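Local coordinates for periplasmic sugar-binding domain protein (Pseudomonas fluorescens Pf-5, PDB 3H75), which probably binds sugars in the bacterial periplasm, in a cleft between two alpha/beta domains, at residues G116-D122 / D289-F295; F263-W268 / F335-L340; G185-R189 / A212-L218. The contacts are given in a common frame with arbitrary orientation. Residue numbers count along the deposited sequence, not the author numbering.

Contact 1 of 3, residues G116-D122 / D289-F295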
# COMPACT_ATOMS: atom_id res chain seq x y z
N GLY A 116 9.71 -16.65 2.59
CA GLY A 116 9.60 -15.99 1.31
C GLY A 116 9.11 -14.57 1.53
O GLY A 116 8.85 -14.18 2.66
N SER A 117 8.99 -13.80 0.45
CA SER A 117 8.51 -12.42 0.56
C SER A 117 7.83 -11.98 -0.72
O SER A 117 7.98 -12.60 -1.78
CB SER A 117 9.67 -11.47 0.88
OG SER A 117 10.60 -11.38 -0.19
N MSE A 118 7.08 -10.89 -0.63
CA MSE A 118 6.38 -10.35 -1.79
C MSE A 118 6.21 -8.86 -1.56
O MSE A 118 5.67 -8.44 -0.54
CB MSE A 118 5.01 -10.99 -1.94
CG MSE A 118 4.23 -10.45 -3.13
SE MSE A 118 2.59 -11.40 -3.43
CE MSE A 118 3.29 -12.92 -4.41
N VAL A 119 6.68 -8.06 -2.51
CA VAL A 119 6.59 -6.61 -2.38
C VAL A 119 6.04 -5.94 -3.62
O VAL A 119 6.07 -6.50 -4.72
CB VAL A 119 7.98 -6.01 -2.09
CG1 VAL A 119 8.60 -6.69 -0.88
CG2 VAL A 119 8.88 -6.16 -3.31
N GLY A 120 5.55 -4.72 -3.43
CA GLY A 120 5.01 -3.95 -4.53
C GLY A 120 6.03 -2.91 -4.96
O GLY A 120 7.24 -3.10 -4.78
N ASP A 121 5.56 -1.79 -5.51
CA ASP A 121 6.47 -0.75 -5.97
C ASP A 121 6.16 0.62 -5.38
O ASP A 121 5.81 1.57 -6.09
CB ASP A 121 6.48 -0.70 -7.51
CG ASP A 121 5.10 -0.51 -8.13
OD1 ASP A 121 4.08 -0.84 -7.49
OD2 ASP A 121 5.04 -0.03 -9.29
N ASP A 122 6.31 0.73 -4.06
CA ASP A 122 6.06 1.97 -3.33
C ASP A 122 6.91 3.15 -3.81
O ASP A 122 6.42 4.27 -3.92
CB ASP A 122 6.29 1.78 -1.82
CG ASP A 122 5.13 1.07 -1.13
OD1 ASP A 122 3.99 1.56 -1.23
OD2 ASP A 122 5.37 0.04 -0.46
N ASP A 289 11.11 -14.69 -3.39
CA ASP A 289 10.97 -13.26 -3.12
C ASP A 289 10.43 -12.52 -4.34
O ASP A 289 11.19 -12.05 -5.19
CB ASP A 289 12.33 -12.67 -2.72
CG ASP A 289 12.91 -13.34 -1.49
OD1 ASP A 289 12.21 -13.40 -0.46
OD2 ASP A 289 14.07 -13.80 -1.56
N TRP A 290 9.11 -12.43 -4.41
CA TRP A 290 8.43 -11.78 -5.51
C TRP A 290 8.51 -10.26 -5.46
O TRP A 290 8.35 -9.65 -4.40
CB TRP A 290 6.96 -12.19 -5.53
CG TRP A 290 6.72 -13.58 -6.05
CD1 TRP A 290 6.49 -13.94 -7.34
CD2 TRP A 290 6.67 -14.79 -5.28
NE1 TRP A 290 6.30 -15.30 -7.43
CE2 TRP A 290 6.41 -15.85 -6.18
CE3 TRP A 290 6.82 -15.09 -3.92
CZ2 TRP A 290 6.29 -17.18 -5.76
CZ3 TRP A 290 6.71 -16.41 -3.50
CH2 TRP A 290 6.44 -17.44 -4.42
N GLN A 291 8.76 -9.65 -6.62
CA GLN A 291 8.83 -8.20 -6.75
C GLN A 291 7.76 -7.86 -7.79
O GLN A 291 7.88 -8.21 -8.96
CB GLN A 291 10.21 -7.77 -7.25
CG GLN A 291 11.34 -8.17 -6.31
CD GLN A 291 12.71 -7.75 -6.83
OE1 GLN A 291 12.98 -6.56 -7.02
NE2 GLN A 291 13.58 -8.73 -7.05
N LEU A 292 6.71 -7.17 -7.35
CA LEU A 292 5.61 -6.84 -8.24
C LEU A 292 5.42 -5.34 -8.47
O LEU A 292 5.80 -4.52 -7.64
CB LEU A 292 4.29 -7.40 -7.68
CG LEU A 292 4.26 -8.85 -7.19
CD1 LEU A 292 2.88 -9.16 -6.62
CD2 LEU A 292 4.58 -9.79 -8.33
N SER A 293 4.85 -5.01 -9.62
CA SER A 293 4.54 -3.63 -9.96
C SER A 293 3.02 -3.64 -9.91
O SER A 293 2.36 -4.12 -10.82
CB SER A 293 5.01 -3.29 -11.38
OG SER A 293 6.43 -3.21 -11.43
N LEU A 294 2.47 -3.12 -8.81
CA LEU A 294 1.02 -3.11 -8.63
C LEU A 294 0.38 -1.73 -8.75
O LEU A 294 -0.78 -1.62 -9.14
CB LEU A 294 0.66 -3.71 -7.27
CG LEU A 294 1.09 -5.16 -7.02
CD1 LEU A 294 0.74 -5.54 -5.59
CD2 LEU A 294 0.39 -6.09 -8.01
N PHE A 295 1.13 -0.69 -8.42
CA PHE A 295 0.58 0.66 -8.47
C PHE A 295 0.29 1.20 -9.85
O PHE A 295 1.05 0.99 -10.80
CB PHE A 295 1.50 1.65 -7.75
CG PHE A 295 1.38 1.61 -6.26
CD1 PHE A 295 0.18 1.93 -5.63
CD2 PHE A 295 2.48 1.27 -5.47
CE1 PHE A 295 0.07 1.92 -4.24
CE2 PHE A 295 2.38 1.25 -4.08
CZ PHE A 295 1.17 1.58 -3.47
O HOH W 1 10.17 -9.60 -2.48
O HOH W 2 3.27 -0.12 -11.24
O HOH W 3 7.24 -0.49 -10.98
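Backbone hydrogen bonds join strands 116-119 and 289-291, which run parallel with axes 4.5 Å apart at closest approach and 8° apart in direction. W290 N donates to S117 O (2.9 Å) and V119 N to W290 O (3.0 Å), so W290 bridges the residues flanking M118, as parallel pairing requires; L292 N to V119 O (2.8 Å) carries the pattern beyond the strand.

On the face that carries S117 and D289, polar side chains pair. The short hydroxyl S117 OG donates to D289 OD1 at 2.6 Å, while the other carboxylate oxygen of D289 pairs with R101. Further on, D121 OD1 accepts from L294 N and F295 N, both at 3.1 Å, and water links D121 OD2 to F295 O, tying the diverging loops together.

Apolar contacts fill the face of M118 and W290, under helix 265-277. The flexible selenomethionine M118 lays CE obliquely against W290, an off-centre CH-pi contact 4.2 Å from the centroid of the five-membered ring, and its SE lies 3.9 Å from L292 CD1.

From this sheet edge both segments leave toward the second domain, two of the three interdomain crossovers of the type I periplasmic-binding-protein fold.

Contact 2 of 3, residues F263-W268 / F335-L340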
# COMPACT_ATOMS: atom_id res chain seq x y z
N PHE A 263 -3.47 -2.87 -2.53
CA PHE A 263 -4.37 -3.52 -1.59
C PHE A 263 -4.61 -4.97 -2.01
O PHE A 263 -5.14 -5.76 -1.24
CB PHE A 263 -5.71 -2.78 -1.49
CG PHE A 263 -6.64 -3.01 -2.65
CD1 PHE A 263 -7.58 -4.05 -2.62
CD2 PHE A 263 -6.58 -2.20 -3.78
CE1 PHE A 263 -8.44 -4.26 -3.70
CE2 PHE A 263 -7.43 -2.41 -4.85
CZ PHE A 263 -8.37 -3.43 -4.81
N THR A 264 -4.19 -5.31 -3.23
CA THR A 264 -4.37 -6.66 -3.74
C THR A 264 -3.22 -7.60 -3.37
O THR A 264 -3.33 -8.81 -3.55
CB THR A 264 -4.47 -6.68 -5.28
OG1 THR A 264 -3.26 -6.14 -5.83
CG2 THR A 264 -5.66 -5.86 -5.76
N LEU A 265 -2.12 -7.05 -2.86
CA LEU A 265 -0.95 -7.88 -2.56
C LEU A 265 -1.21 -9.11 -1.70
O LEU A 265 -0.67 -10.18 -1.98
CB LEU A 265 0.16 -7.03 -1.93
CG LEU A 265 1.56 -7.64 -2.08
CD1 LEU A 265 2.60 -6.53 -2.08
CD2 LEU A 265 1.81 -8.62 -0.96
N GLY A 266 -2.03 -8.96 -0.66
CA GLY A 266 -2.33 -10.09 0.21
C GLY A 266 -2.95 -11.25 -0.54
O GLY A 266 -2.65 -12.42 -0.26
N GLY A 267 -3.84 -10.95 -1.48
CA GLY A 267 -4.49 -11.99 -2.26
C GLY A 267 -3.50 -12.75 -3.11
O GLY A 267 -3.54 -13.99 -3.19
N TRP A 268 -2.61 -12.02 -3.76
CA TRP A 268 -1.59 -12.65 -4.61
C TRP A 268 -0.69 -13.50 -3.73
O TRP A 268 -0.23 -14.57 -4.14
CB TRP A 268 -0.75 -11.58 -5.32
CG TRP A 268 -1.53 -10.53 -6.05
CD1 TRP A 268 -1.17 -9.23 -6.21
CD2 TRP A 268 -2.79 -10.68 -6.73
NE1 TRP A 268 -2.11 -8.56 -6.96
CE2 TRP A 268 -3.11 -9.42 -7.29
CE3 TRP A 268 -3.67 -11.76 -6.93
CZ2 TRP A 268 -4.28 -9.21 -8.03
CZ3 TRP A 268 -4.83 -11.54 -7.67
CH2 TRP A 268 -5.13 -10.27 -8.21
N PHE A 335 -0.34 -11.27 -11.77
CA PHE A 335 -0.81 -10.41 -10.69
C PHE A 335 -0.85 -8.93 -11.07
O PHE A 335 0.15 -8.36 -11.49
CB PHE A 335 0.07 -10.57 -9.44
CG PHE A 335 0.12 -11.97 -8.90
CD1 PHE A 335 -1.02 -12.78 -8.86
CD2 PHE A 335 1.30 -12.47 -8.37
CE1 PHE A 335 -0.98 -14.06 -8.31
CE2 PHE A 335 1.36 -13.75 -7.81
CZ PHE A 335 0.22 -14.54 -7.78
N GLY A 336 -2.02 -8.32 -10.90
CA GLY A 336 -2.15 -6.91 -11.23
C GLY A 336 -3.57 -6.42 -11.07
O GLY A 336 -4.51 -7.20 -10.94
N LEU A 337 -3.73 -5.10 -11.08
CA LEU A 337 -5.05 -4.50 -10.93
C LEU A 337 -5.94 -4.85 -12.11
O LEU A 337 -7.17 -4.89 -11.99
CB LEU A 337 -4.92 -2.98 -10.81
CG LEU A 337 -6.16 -2.17 -10.47
CD1 LEU A 337 -6.75 -2.64 -9.14
CD2 LEU A 337 -5.79 -0.69 -10.38
N GLN A 338 -5.34 -5.12 -13.26
CA GLN A 338 -6.12 -5.44 -14.45
C GLN A 338 -6.99 -6.68 -14.25
O GLN A 338 -8.06 -6.79 -14.85
CB GLN A 338 -5.21 -5.63 -15.66
CG GLN A 338 -5.98 -5.69 -16.98
CD GLN A 338 -7.08 -4.65 -17.05
OE1 GLN A 338 -6.87 -3.47 -16.78
NE2 GLN A 338 -8.28 -5.09 -17.43
N LEU A 339 -6.55 -7.60 -13.39
CA LEU A 339 -7.33 -8.81 -13.13
C LEU A 339 -8.66 -8.46 -12.46
O LEU A 339 -9.61 -9.25 -12.51
CB LEU A 339 -6.54 -9.77 -12.23
CG LEU A 339 -5.26 -10.38 -12.80
CD1 LEU A 339 -4.61 -11.29 -11.76
CD2 LEU A 339 -5.58 -11.17 -14.06
N LEU A 340 -8.72 -7.29 -11.85
CA LEU A 340 -9.93 -6.83 -11.17
C LEU A 340 -10.81 -5.95 -12.04
O LEU A 340 -12.01 -5.83 -11.79
CB LEU A 340 -9.57 -6.04 -9.90
CG LEU A 340 -8.98 -6.73 -8.67
CD1 LEU A 340 -7.65 -7.39 -9.01
CD2 LEU A 340 -8.79 -5.70 -7.58
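F335 packs against W268 with near-parallel planes, 17° apart, but slid so far that the rings barely overlap, with the five-membered ring of W268 and the F335 ring 4.6 Å apart between centroids. Each instead receives the other's methylene as a CH-pi contact, F335 CB 3.7 Å from the W268 five-membered-ring centroid and W268 CB 3.6 Å from the F335 centroid. G336, nearly fully extended, brings its O to 3.5 Å from W268 CZ2 and also accepts from L339 N (3.2 Å) as the chain turns toward helix 338-341. L337 reaches F263, CD1 to CE2 at 4.3 Å. In this two-domain fold, helix 265-277 follows a crossover back from the second domain, and the C-terminal tail packs against its beginning, where F25 of helix 17-33 also meets W268 edge-to-face. L339 sets CD1 3.7 Å from W268 CH2. L340, branched and buried, fills the space between aromatic side chains: CD1 sits at the edge of the W268 indole, 3.9 Å from CH2, while CD2 is 3.6 Å from both F263 CZ and T264 CG2.

Contact 3 of 3, residues G185-R189 / A212-L218. With SO4 (sulfate ion), chain B.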
# COMPACT_ATOMS: atom_id res chain seq x y z
N GLY A 185 2.22 12.73 8.84
CA GLY A 185 0.83 12.67 9.24
C GLY A 185 0.41 11.33 9.81
O GLY A 185 -0.74 11.16 10.19
N GLU A 186 1.34 10.38 9.84
CA GLU A 186 1.10 9.05 10.40
C GLU A 186 -0.09 8.31 9.79
O GLU A 186 -0.76 7.54 10.49
CB GLU A 186 0.90 9.15 11.92
CG GLU A 186 1.78 10.20 12.59
CD GLU A 186 1.64 10.22 14.10
OE1 GLU A 186 0.50 10.14 14.60
OE2 GLU A 186 2.68 10.32 14.78
N TRP A 187 -0.34 8.54 8.50
CA TRP A 187 -1.45 7.91 7.77
C TRP A 187 -2.81 8.40 8.26
O TRP A 187 -3.84 7.94 7.78
CB TRP A 187 -1.44 6.38 7.93
CG TRP A 187 -0.15 5.67 7.62
CD1 TRP A 187 0.49 4.76 8.42
CD2 TRP A 187 0.63 5.78 6.43
NE1 TRP A 187 1.62 4.29 7.79
CE2 TRP A 187 1.73 4.89 6.57
CE3 TRP A 187 0.52 6.52 5.25
CZ2 TRP A 187 2.70 4.74 5.57
CZ3 TRP A 187 1.48 6.37 4.26
CH2 TRP A 187 2.56 5.48 4.43
N ASN A 188 -2.80 9.34 9.20
CA ASN A 188 -4.02 9.85 9.84
C ASN A 188 -4.64 11.10 9.22
O ASN A 188 -3.98 12.14 9.08
CB ASN A 188 -3.72 10.08 11.32
CG ASN A 188 -4.95 10.38 12.14
OD1 ASN A 188 -5.52 11.47 12.04
ND2 ASN A 188 -5.37 9.42 12.95
N ARG A 189 -5.92 11.00 8.88
CA ARG A 189 -6.67 12.09 8.25
C ARG A 189 -6.81 13.35 9.11
O ARG A 189 -6.51 14.45 8.64
CB ARG A 189 -8.05 11.60 7.83
CG ARG A 189 -8.90 12.64 7.12
CD ARG A 189 -10.14 11.99 6.53
NE ARG A 189 -10.99 12.96 5.85
CZ ARG A 189 -12.02 12.62 5.09
NH1 ARG A 189 -12.33 11.34 4.91
NH2 ARG A 189 -12.75 13.55 4.49
N ALA A 212 1.36 10.69 1.11
CA ALA A 212 1.70 9.28 1.04
C ALA A 212 0.49 8.35 1.10
O ALA A 212 0.61 7.16 0.88
CB ALA A 212 2.71 8.91 2.12
N ASN A 213 -0.68 8.89 1.43
CA ASN A 213 -1.88 8.06 1.40
C ASN A 213 -3.09 8.95 1.17
O ASN A 213 -2.98 10.18 1.23
CB ASN A 213 -2.00 7.14 2.64
CG ASN A 213 -2.71 7.78 3.81
OD1 ASN A 213 -2.80 8.99 3.91
ND2 ASN A 213 -3.20 6.94 4.72
N ASP A 214 -4.23 8.34 0.87
CA ASP A 214 -5.44 9.10 0.58
C ASP A 214 -6.11 9.75 1.78
O ASP A 214 -6.65 10.85 1.65
CB ASP A 214 -6.44 8.23 -0.20
CG ASP A 214 -6.89 6.99 0.55
OD1 ASP A 214 -6.26 6.62 1.56
OD2 ASP A 214 -7.89 6.39 0.11
N GLU A 215 -6.05 9.10 2.93
CA GLU A 215 -6.64 9.64 4.15
C GLU A 215 -6.08 11.03 4.42
O GLU A 215 -6.82 11.99 4.65
CB GLU A 215 -6.31 8.74 5.35
CG GLU A 215 -6.83 7.31 5.27
CD GLU A 215 -8.31 7.18 5.59
OE1 GLU A 215 -8.82 8.01 6.38
OE2 GLU A 215 -8.95 6.25 5.07
N MSE A 216 -4.75 11.15 4.38
CA MSE A 216 -4.10 12.42 4.63
C MSE A 216 -4.43 13.44 3.55
O MSE A 216 -4.64 14.62 3.85
CB MSE A 216 -2.60 12.22 4.76
CG MSE A 216 -2.22 11.35 5.96
SE MSE A 216 -0.34 11.22 6.29
CE MSE A 216 0.18 10.38 4.59
N ALA A 217 -4.50 13.01 2.30
CA ALA A 217 -4.84 13.94 1.22
C ALA A 217 -6.23 14.54 1.47
O ALA A 217 -6.43 15.74 1.34
CB ALA A 217 -4.80 13.21 -0.12
N LEU A 218 -7.19 13.69 1.83
CA LEU A 218 -8.55 14.15 2.10
C LEU A 218 -8.58 15.14 3.27
O LEU A 218 -9.37 16.08 3.27
CB LEU A 218 -9.46 12.95 2.38
CG LEU A 218 -9.66 12.04 1.17
CD1 LEU A 218 -10.39 10.78 1.60
CD2 LEU A 218 -10.42 12.78 0.08
S SO4 B . 1.69 0.59 7.11
O1 SO4 B . 2.52 1.02 5.96
O2 SO4 B . 0.28 0.82 6.79
O3 SO4 B . 1.93 -0.85 7.33
O4 SO4 B . 2.08 1.36 8.31
O HOH W 4 -7.44 8.51 9.28
O HOH W 5 -11.19 15.78 5.41
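W187 sets its indole obliquely against A212 and N213, which lead into helix 214-226, and M216 in its first turn, with CZ3 3.5 Å from A212 CB, CE3 3.7 Å from N213 CB and CE3 3.9 Å from M216 CE. It stands at the third position of a type I' beta turn, G185 to N188, closed by N188 N donating to G185 O (2.9 Å). This turn follows strand 177-184, and the helix follows strand 206-211, so two loops at the C-terminal ends of parallel strands meet, the usual site of ligand-facing loops in this alpha/beta fold. Consistent with that, W187 NE1 makes a weak hydrogen bond to sulfate O4 (3.0 Å), and R44 and W19 hold the same ion, which probably came from the crystallisation liquor.

N213 suits its N-cap position because its amide has an acceptor and a donor end: OD1 accepts from M216 N (2.9 Å), capping the helix, while ND2 donates to W187 O (3.3 Å) and also hydrogen-bonds a glycerol, probably from the crystallisation liquor. Selenomethionine M216 fills the hollow under the turn, its SE 3.5 Å from both G185 CA and W187 N. A side chain at G185 would clash with that selenium, so glycine fits here.

R189 runs extended along the helix, CG 3.3 Å from E215 O, and the face of its guanidinium lies over L218, CZ 3.7 Å from CB; the charge pairs with E245. One water bridges R189 N (2.9 Å) to E215 OE1 (3.3 Å). A second accepts from R189 NE at 2.9 Å and donates to L218 O at 2.8 Å.

In the fold
Contacts 1 and 2 are neighbours, their centres 11 Å apart, and share helix 265-277: its L265 packs on M118 and G120, and its W268 on L294. Contact 2 is the more buried and is dominated by aromatic and aliphatic side chains, as suits its buried place. Contact 1 is partly buried and mixed, with strand pairing at the sheet edge and carboxylate bonds there and where the segments leave for the other domain. Contact 3, about 22 Å from either centre and on the opposite side of the chain's centre, belongs to the second domain. Partly buried, it relies on turn, helix cap and water bridges, and it alone touches the sulfate.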